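Local coordinates for aminoacyl-histidine dipeptidase (Vibrio alginolyticus, PDB 3MRU), which probably hydrolyses dipeptides, preferentially hydrophobic ones including prolyl amino acids, as a zinc-dependent metallopeptidase of the M20C family, at residues Met192-Thr197 / Val362-Leu367; Glu252-Ser257 / Val354-Glu359; Leu248-Phe253 / Arg323-Leu328. One frame throughout, in Å; residues are numbered along the deposited sequence.

Interaction 1: Met192-Thr197 / Val362-Leu367; sequences MTFDIT and VTVLCL
M192 and V364 exchange two backbone hydrogen bonds, M192 N to V364 O at 2.8 Å and V364 N to M192 O at 2.7 Å, which define them as a hydrogen-bonded antiparallel pair. The next such pair is F194 with V362: F194 N reaches V362 O at 2.7 Å, but the return bond from V362 N to F194 O is weak. Strands 192-195 and 362-367 run at 174°, almost exactly antiparallel.

The face of M192, F194, V362 and V364 is the buried, more extensively packed one. F194 CG lies anti to the carbonyl carbon (chi1 -68°). The ring crosses V364 obliquely, with CE1 3.9 Å from V364 CG2; V362 O sits at the ring edge, in its plane. Beyond the paired residues, I196 turns CD1 onto V362 CG2 at 3.5 Å. Helix 318-330 lies over this face, where F324 meets F194 edge-to-face and also touches V362.

The other face is thinner in contact and partly exposed. There T193 and T363, a non-hydrogen-bonded pair, lie side by side and point the same way, with T193 CG2 3.7 Å from T363 CB; T193 OG1 makes a weak hydrogen bond to Q393 O. One apolar face under a helix and one more polar face reaching solvent are typical of a largely antiparallel sheet with helices packed on one face, an alpha+beta two-layer sandwich.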
loop_
_atom_site.group_PDB
_atom_site.type_symbol
_atom_site.label_atom_id
_atom_site.label_comp_id
_atom_site.label_asym_id
_atom_site.label_seq_id
_atom_site.Cartn_x
_atom_site.Cartn_y
_atom_site.Cartn_z
ATOM N N MET A 192 9.280 5.018 18.664
ATOM C CA MET A 192 10.011 4.870 19.896
ATOM C C MET A 192 10.829 6.116 20.161
ATOM O O MET A 192 11.688 6.487 19.361
ATOM C CB MET A 192 10.913 3.665 19.818
ATOM C CG MET A 192 11.276 3.149 21.164
ATOM S SD MET A 192 12.287 1.691 21.013
ATOM C CE MET A 192 11.087 0.399 20.686
ATOM N N THR A 193 10.565 6.759 21.294
ATOM C CA THR A 193 11.153 8.050 21.580
ATOM C C THR A 193 11.953 7.960 22.846
ATOM O O THR A 193 11.574 7.253 23.781
ATOM C CB THR A 193 10.082 9.148 21.756
ATOM O OG1 THR A 193 8.796 8.663 21.331
ATOM C CG2 THR A 193 10.475 10.404 20.962
ATOM N N PHE A 194 13.057 8.699 22.861
ATOM C CA PHE A 194 14.022 8.671 23.963
ATOM C C PHE A 194 14.193 10.056 24.568
ATOM O O PHE A 194 14.342 11.050 23.842
ATOM C CB PHE A 194 15.385 8.138 23.487
ATOM C CG PHE A 194 15.359 6.686 23.115
ATOM C CD1 PHE A 194 14.945 6.285 21.844
ATOM C CD2 PHE A 194 15.724 5.723 24.037
ATOM C CE1 PHE A 194 14.882 4.966 21.506
ATOM C CE2 PHE A 194 15.679 4.385 23.699
ATOM C CZ PHE A 194 15.248 4.007 22.439
ATOM N N ASP A 195 14.160 10.134 25.893
ATOM C CA ASP A 195 14.355 11.424 26.518
ATOM C C ASP A 195 15.784 11.588 27.023
ATOM O O ASP A 195 16.107 11.242 28.177
ATOM C CB ASP A 195 13.284 11.701 27.567
ATOM C CG ASP A 195 12.080 12.426 26.977
ATOM O OD1 ASP A 195 12.280 13.399 26.197
ATOM O OD2 ASP A 195 10.934 12.021 27.283
ATOM N N ILE A 196 16.621 12.132 26.136
ATOM C CA ILE A 196 18.062 12.207 26.367
ATOM C C ILE A 196 18.565 13.559 26.825
ATOM O O ILE A 196 18.022 14.616 26.455
ATOM C CB ILE A 196 18.920 11.756 25.140
ATOM C CG1 ILE A 196 18.809 12.736 23.970
ATOM C CG2 ILE A 196 18.538 10.352 24.703
ATOM C CD1 ILE A 196 19.890 12.590 22.900
ATOM N N THR A 197 19.622 13.475 27.637
ATOM C CA THR A 197 20.403 14.624 28.111
ATOM C C THR A 197 21.870 14.515 27.648
ATOM O O THR A 197 22.375 13.411 27.384
ATOM C CB THR A 197 20.344 14.741 29.645
ATOM O OG1 THR A 197 20.834 13.524 30.228
ATOM C CG2 THR A 197 18.908 14.991 30.092
ATOM N N VAL A 362 15.698 11.616 20.880
ATOM C CA VAL A 362 15.969 10.691 19.791
ATOM C C VAL A 362 14.687 9.946 19.523
ATOM O O VAL A 362 14.047 9.434 20.442
ATOM C CB VAL A 362 17.022 9.665 20.166
ATOM C CG1 VAL A 362 17.492 8.925 18.934
ATOM C CG2 VAL A 362 18.180 10.346 20.814
ATOM N N THR A 363 14.320 9.883 18.254
ATOM C CA THR A 363 13.051 9.305 17.873
ATOM C C THR A 363 13.210 8.316 16.725
ATOM O O THR A 363 13.751 8.639 15.662
ATOM C CB THR A 363 11.995 10.409 17.592
ATOM O OG1 THR A 363 11.003 9.919 16.676
ATOM C CG2 THR A 363 12.668 11.726 17.068
ATOM N N VAL A 364 12.742 7.100 16.980
ATOM C CA VAL A 364 12.901 5.977 16.081
ATOM C C VAL A 364 11.534 5.640 15.527
ATOM O O VAL A 364 10.649 5.271 16.275
ATOM C CB VAL A 364 13.499 4.737 16.827
ATOM C CG1 VAL A 364 13.807 3.602 15.854
ATOM C CG2 VAL A 364 14.772 5.113 17.624
ATOM N N LEU A 365 11.359 5.776 14.218
ATOM C CA LEU A 365 10.068 5.525 13.571
ATOM C C LEU A 365 10.082 4.301 12.684
ATOM O O LEU A 365 11.017 4.095 11.889
ATOM C CB LEU A 365 9.675 6.710 12.698
ATOM C CG LEU A 365 8.771 7.826 13.194
ATOM C CD1 LEU A 365 9.265 8.431 14.494
ATOM C CD2 LEU A 365 8.706 8.866 12.099
ATOM N N CYS A 366 9.004 3.530 12.782
ATOM C CA CYS A 366 8.899 2.258 12.096
ATOM C C CYS A 366 7.459 1.866 11.774
ATOM O O CYS A 366 6.501 2.437 12.301
ATOM C CB CYS A 366 9.593 1.156 12.910
ATOM S SG CYS A 366 8.637 0.609 14.338
ATOM N N LEU A 367 7.313 0.875 10.902
ATOM C CA LEU A 367 6.006 0.544 10.374
ATOM C C LEU A 367 5.820 -0.962 10.252
ATOM O O LEU A 367 6.481 -1.620 9.448
ATOM C CB LEU A 367 5.788 1.247 9.027
ATOM C CG LEU A 367 4.569 0.870 8.182
ATOM C CD1 LEU A 367 3.287 1.225 8.884
ATOM C CD2 LEU A 367 4.624 1.577 6.860
#

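Interaction 2: Glu252-Ser257 / Val354-Glu359; sequences EFRGGS and VITTEE
F253 O accepts from T357 twice: OG1 donates at 3.1 Å, whereas the backbone N of T357 gives only a weak bond. The hydroxyl approaches at a C=O...OG1 angle of 114°, well to the side of the carbonyl and slightly out of its plane. T357 chi1 of -64° sets OG1 anti to its own carbonyl carbon, on the side facing F253. Further on, G255 and I355 form a regular hydrogen-bonded antiparallel pair, with G255 N to I355 O at 2.9 Å and I355 N to G255 O at 3.0 Å. The strand segments 252-255 and 354-358 run at 150°, a marked twist.

R254 reaches across the neighbouring strand. Its chain bends at chi2 and chi3, and NE comes 3.4 Å from T356 CA, while I355 O lies at the guanidinium edge, in its plane. NH1 makes a long, weak salt bridge with OE1 of E252 in its own strand. E252 in turn brings OE2 to 3.5 Å from T357 CB. On the face of F253 and I355 the contact is apolar: I355 CG2 approaches the F253 ring obliquely, and L328 of helix 318-330 touches both residues.

Backbone bonds from E252 and R254 to strand 266-273, and from V354 and T356 to strand 361-370, continue the ladder on both flanks, the arrangement of two interior strands in a twisted antiparallel region of a larger mixed sheet.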
loop_
_atom_site.group_PDB
_atom_site.type_symbol
_atom_site.label_atom_id
_atom_site.label_comp_id
_atom_site.label_asym_id
_atom_site.label_seq_id
_atom_site.Cartn_x
_atom_site.Cartn_y
_atom_site.Cartn_z
ATOM N N GLU A 252 25.121 12.504 16.980
ATOM C CA GLU A 252 24.100 12.602 15.951
ATOM C C GLU A 252 23.814 11.217 15.313
ATOM O O GLU A 252 24.735 10.427 15.096
ATOM C CB GLU A 252 24.551 13.621 14.887
ATOM C CG GLU A 252 23.613 13.837 13.712
ATOM C CD GLU A 252 22.465 14.754 14.043
ATOM O OE1 GLU A 252 22.036 15.510 13.136
ATOM O OE2 GLU A 252 21.993 14.722 15.205
ATOM N N PHE A 253 22.541 10.950 15.018
ATOM C CA PHE A 253 22.095 9.725 14.354
ATOM C C PHE A 253 20.884 10.086 13.467
ATOM O O PHE A 253 19.786 10.360 13.961
ATOM C CB PHE A 253 21.712 8.652 15.404
ATOM C CG PHE A 253 21.778 7.206 14.906
ATOM C CD1 PHE A 253 22.233 6.198 15.755
ATOM C CD2 PHE A 253 21.378 6.852 13.616
ATOM C CE1 PHE A 253 22.294 4.872 15.327
ATOM C CE2 PHE A 253 21.443 5.532 13.183
ATOM C CZ PHE A 253 21.902 4.544 14.042
ATOM N N ARG A 254 21.089 10.090 12.160
ATOM C CA ARG A 254 20.037 10.436 11.235
ATOM C C ARG A 254 20.019 9.374 10.153
ATOM O O ARG A 254 21.054 9.100 9.532
ATOM C CB ARG A 254 20.330 11.812 10.625
ATOM C CG ARG A 254 19.281 12.376 9.640
ATOM C CD ARG A 254 18.049 12.926 10.363
ATOM N NE ARG A 254 18.320 13.150 11.797
ATOM C CZ ARG A 254 18.839 14.268 12.315
ATOM N NH1 ARG A 254 19.048 14.341 13.626
ATOM N NH2 ARG A 254 19.152 15.311 11.538
ATOM N N GLY A 255 18.859 8.780 9.905
ATOM C CA GLY A 255 18.784 7.776 8.863
ATOM C C GLY A 255 17.436 7.701 8.224
ATOM O O GLY A 255 16.434 8.042 8.845
ATOM N N GLY A 256 17.424 7.258 6.973
ATOM C CA GLY A 256 16.196 7.028 6.231
ATOM C C GLY A 256 15.369 8.265 5.991
ATOM O O GLY A 256 15.681 9.326 6.514
ATOM N N SER A 257 14.300 8.109 5.208
ATOM C CA SER A 257 13.450 9.215 4.757
ATOM C C SER A 257 11.991 9.218 5.213
ATOM O O SER A 257 11.407 10.271 5.364
ATOM C CB SER A 257 13.478 9.186 3.232
ATOM O OG SER A 257 12.512 8.278 2.727
ATOM N N VAL A 354 13.027 5.331 9.865
ATOM C CA VAL A 354 13.483 6.717 10.098
ATOM C C VAL A 354 14.055 6.923 11.506
ATOM O O VAL A 354 13.419 6.586 12.513
ATOM C CB VAL A 354 12.350 7.780 9.867
ATOM C CG1 VAL A 354 12.940 9.154 9.767
ATOM C CG2 VAL A 354 11.565 7.492 8.626
ATOM N N ILE A 355 15.252 7.483 11.578
ATOM C CA ILE A 355 15.780 7.884 12.867
ATOM C C ILE A 355 16.262 9.313 12.774
ATOM O O ILE A 355 16.943 9.680 11.816
ATOM C CB ILE A 355 16.888 6.938 13.365
ATOM C CG1 ILE A 355 16.317 5.526 13.508
ATOM C CG2 ILE A 355 17.488 7.459 14.688
ATOM C CD1 ILE A 355 17.361 4.428 13.688
ATOM N N THR A 356 15.864 10.111 13.768
ATOM C CA THR A 356 16.192 11.542 13.850
ATOM C C THR A 356 16.465 11.951 15.314
ATOM O O THR A 356 15.614 11.789 16.211
ATOM C CB THR A 356 15.058 12.446 13.308
ATOM O OG1 THR A 356 13.934 12.372 14.201
ATOM C CG2 THR A 356 14.617 12.041 11.893
ATOM N N THR A 357 17.668 12.478 15.524
ATOM C CA THR A 357 18.136 12.975 16.800
ATOM C C THR A 357 17.858 14.458 16.805
ATOM O O THR A 357 17.778 15.064 15.745
ATOM C CB THR A 357 19.655 12.756 16.900
ATOM O OG1 THR A 357 19.918 11.347 16.891
ATOM C CG2 THR A 357 20.247 13.387 18.161
ATOM N N GLU A 358 17.692 15.041 17.983
ATOM C CA GLU A 358 17.692 16.498 18.133
ATOM C C GLU A 358 18.258 16.736 19.527
ATOM O O GLU A 358 18.702 15.770 20.155
ATOM C CB GLU A 358 16.273 17.063 18.007
ATOM C CG GLU A 358 15.247 16.265 18.820
ATOM C CD GLU A 358 14.029 17.098 19.191
ATOM O OE1 GLU A 358 12.907 16.761 18.712
ATOM O OE2 GLU A 358 14.192 18.080 19.969
ATOM N N GLU A 359 18.279 17.979 20.025
ATOM C CA GLU A 359 18.701 18.154 21.420
ATOM C C GLU A 359 17.615 17.644 22.364
ATOM O O GLU A 359 16.471 18.127 22.330
ATOM C CB GLU A 359 19.147 19.584 21.774
ATOM C CG GLU A 359 20.094 19.578 23.026
ATOM C CD GLU A 359 20.150 20.898 23.848
ATOM O OE1 GLU A 359 20.221 22.008 23.246
ATOM O OE2 GLU A 359 20.138 20.818 25.109
#

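Interaction 3: Leu248-Phe253 / Arg323-Leu328; sequences LRLVEF and RFIAAL
F324 meets both L250 and F253 where helix 318-330 packs on strand 249-255, a helix-on-sheet contact of an alpha+beta sandwich in which the axes of the helix and strand segments run at 78° and approach to 11.6 Å. That spacing is bridged entirely by apolar side chains. F324 points toward the strand, with CG anti to the backbone N (chi1 164°). Its ring plane stands at 84° to that of F253, with centroids 5.5 Å apart. F253 CD1 lies at the F324 ring edge, in plane, near CE2 and CZ, whereas F324 CE2 approaches the F253 ring obliquely. L250 crosses F324 at about a right angle, its CD2 4.1 Å from F324 CD2.

I325, next along the helix, starts off at an angle to the strand but its end comes back to it: CD1 meets L250 CD2 tip to tip at 3.6 Å. L250 CD2 is therefore shared between two consecutive helix residues.

L328 N bonds to F324 O one turn back, and the helical repeat puts both side chains on the side toward the strand. Between L250 and F253 the strand carries a classic beta bulge, V251 and E252 both facing T269. L328 and F253 reach toward each other tip to tip, and L328 CD2 lies beside both CZ and CE1 of the F253 ring.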
loop_
_atom_site.group_PDB
_atom_site.type_symbol
_atom_site.label_atom_id
_atom_site.label_comp_id
_atom_site.label_asym_id
_atom_site.label_seq_id
_atom_site.Cartn_x
_atom_site.Cartn_y
_atom_site.Cartn_z
ATOM N N LEU A 248 34.033 5.541 21.943
ATOM C CA LEU A 248 33.442 6.667 21.224
ATOM C C LEU A 248 32.060 7.073 21.723
ATOM O O LEU A 248 31.274 6.248 22.172
ATOM C CB LEU A 248 33.419 6.431 19.721
ATOM C CG LEU A 248 32.919 5.131 19.126
ATOM C CD1 LEU A 248 31.441 5.024 19.304
ATOM C CD2 LEU A 248 33.267 5.165 17.657
ATOM N N ARG A 249 31.798 8.373 21.614
ATOM C CA ARG A 249 30.637 9.016 22.184
ATOM C C ARG A 249 29.794 9.555 21.059
ATOM O O ARG A 249 30.301 9.943 20.009
ATOM C CB ARG A 249 31.091 10.153 23.066
ATOM C CG ARG A 249 32.166 9.757 24.049
ATOM C CD ARG A 249 31.567 9.093 25.290
ATOM N NE ARG A 249 30.476 9.886 25.882
ATOM C CZ ARG A 249 30.646 11.036 26.547
ATOM N NH1 ARG A 249 31.863 11.551 26.709
ATOM N NH2 ARG A 249 29.592 11.685 27.041
ATOM N N LEU A 250 28.495 9.595 21.295
ATOM C CA LEU A 250 27.532 9.793 20.235
ATOM C C LEU A 250 26.907 11.175 20.241
ATOM O O LEU A 250 26.368 11.629 21.253
ATOM C CB LEU A 250 26.435 8.753 20.401
ATOM C CG LEU A 250 25.164 8.720 19.575
ATOM C CD1 LEU A 250 25.450 8.198 18.194
ATOM C CD2 LEU A 250 24.202 7.804 20.287
ATOM N N VAL A 251 26.995 11.860 19.112
ATOM C CA VAL A 251 26.316 13.150 18.988
ATOM C C VAL A 251 25.038 13.150 18.134
ATOM O O VAL A 251 24.005 13.674 18.532
ATOM C CB VAL A 251 27.321 14.326 18.582
ATOM C CG1 VAL A 251 28.587 13.810 17.912
ATOM C CG2 VAL A 251 26.647 15.397 17.730
ATOM N N GLU A 252 25.121 12.504 16.980
ATOM C CA GLU A 252 24.100 12.602 15.951
ATOM C C GLU A 252 23.814 11.217 15.313
ATOM O O GLU A 252 24.735 10.427 15.096
ATOM C CB GLU A 252 24.551 13.621 14.887
ATOM C CG GLU A 252 23.613 13.837 13.712
ATOM C CD GLU A 252 22.465 14.754 14.043
ATOM O OE1 GLU A 252 22.036 15.510 13.136
ATOM O OE2 GLU A 252 21.993 14.722 15.205
ATOM N N PHE A 253 22.541 10.950 15.018
ATOM C CA PHE A 253 22.095 9.725 14.354
ATOM C C PHE A 253 20.884 10.086 13.467
ATOM O O PHE A 253 19.786 10.360 13.961
ATOM C CB PHE A 253 21.712 8.652 15.404
ATOM C CG PHE A 253 21.778 7.206 14.906
ATOM C CD1 PHE A 253 22.233 6.198 15.755
ATOM C CD2 PHE A 253 21.378 6.852 13.616
ATOM C CE1 PHE A 253 22.294 4.872 15.327
ATOM C CE2 PHE A 253 21.443 5.532 13.183
ATOM C CZ PHE A 253 21.902 4.544 14.042
ATOM N N ARG A 323 21.417 2.783 26.318
ATOM C CA ARG A 323 20.042 2.268 26.155
ATOM C C ARG A 323 19.463 2.440 24.743
ATOM O O ARG A 323 18.758 1.569 24.242
ATOM C CB ARG A 323 19.102 2.805 27.245
ATOM C CG ARG A 323 18.671 4.253 27.104
ATOM C CD ARG A 323 18.212 4.851 28.450
ATOM N NE ARG A 323 17.822 6.246 28.279
ATOM C CZ ARG A 323 16.616 6.625 27.878
ATOM N NH1 ARG A 323 15.676 5.718 27.641
ATOM N NH2 ARG A 323 16.345 7.909 27.714
ATOM N N PHE A 324 19.791 3.548 24.098
ATOM C CA PHE A 324 19.330 3.765 22.745
ATOM C C PHE A 324 19.970 2.728 21.825
ATOM O O PHE A 324 19.285 2.097 21.011
ATOM C CB PHE A 324 19.644 5.194 22.277
ATOM C CG PHE A 324 19.551 5.380 20.787
ATOM C CD1 PHE A 324 18.363 5.187 20.122
ATOM C CD2 PHE A 324 20.671 5.731 20.048
ATOM C CE1 PHE A 324 18.302 5.362 18.748
ATOM C CE2 PHE A 324 20.614 5.913 18.676
ATOM C CZ PHE A 324 19.441 5.734 18.023
ATOM N N ILE A 325 21.280 2.553 21.950
ATOM C CA ILE A 325 21.959 1.615 21.063
ATOM C C ILE A 325 21.508 0.151 21.274
ATOM O O ILE A 325 21.200 -0.543 20.287
ATOM C CB ILE A 325 23.484 1.753 21.097
ATOM C CG1 ILE A 325 23.937 2.737 20.026
ATOM C CG2 ILE A 325 24.154 0.413 20.827
ATOM C CD1 ILE A 325 23.673 4.205 20.350
ATOM N N ALA A 326 21.448 -0.310 22.529
ATOM C CA ALA A 326 20.903 -1.644 22.796
ATOM C C ALA A 326 19.514 -1.796 22.164
ATOM O O ALA A 326 19.201 -2.818 21.542
ATOM C CB ALA A 326 20.852 -1.918 24.278
ATOM N N ALA A 327 18.708 -0.745 22.312
ATOM C CA ALA A 327 17.350 -0.729 21.814
ATOM C C ALA A 327 17.414 -0.903 20.313
ATOM O O ALA A 327 16.939 -1.910 19.786
ATOM C CB ALA A 327 16.647 0.561 22.191
ATOM N N LEU A 328 18.048 0.038 19.629
ATOM C CA LEU A 328 18.153 -0.043 18.188
ATOM C C LEU A 328 18.624 -1.437 17.741
ATOM O O LEU A 328 18.045 -2.027 16.829
ATOM C CB LEU A 328 19.083 1.046 17.672
ATOM C CG LEU A 328 19.289 1.071 16.159
ATOM C CD1 LEU A 328 17.934 0.971 15.412
ATOM C CD2 LEU A 328 20.116 2.289 15.721
#

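In the fold
From the N terminus, the chain first lays down 192-197, whose partner 362-367 arrives only after 164 intervening residues; interaction 1 thus closes the longest loop. Interactions 2 and 3 nest inside it. Both start on strand 249-255 and share E252 and F253: interaction 3 closes first, on helix 318-330, and interaction 2 closes later, on strand 346-358. That strand leads directly into 361-370, and probable backbone hydrogen bonds L365 N to V354 O and T363 N to T356 O join interactions 1 and 2 in one sheet. F324 packs on V364 and I355 as well as on strands 181-199 and 249-255, so the helix touches all four strands, well away from the zinc site.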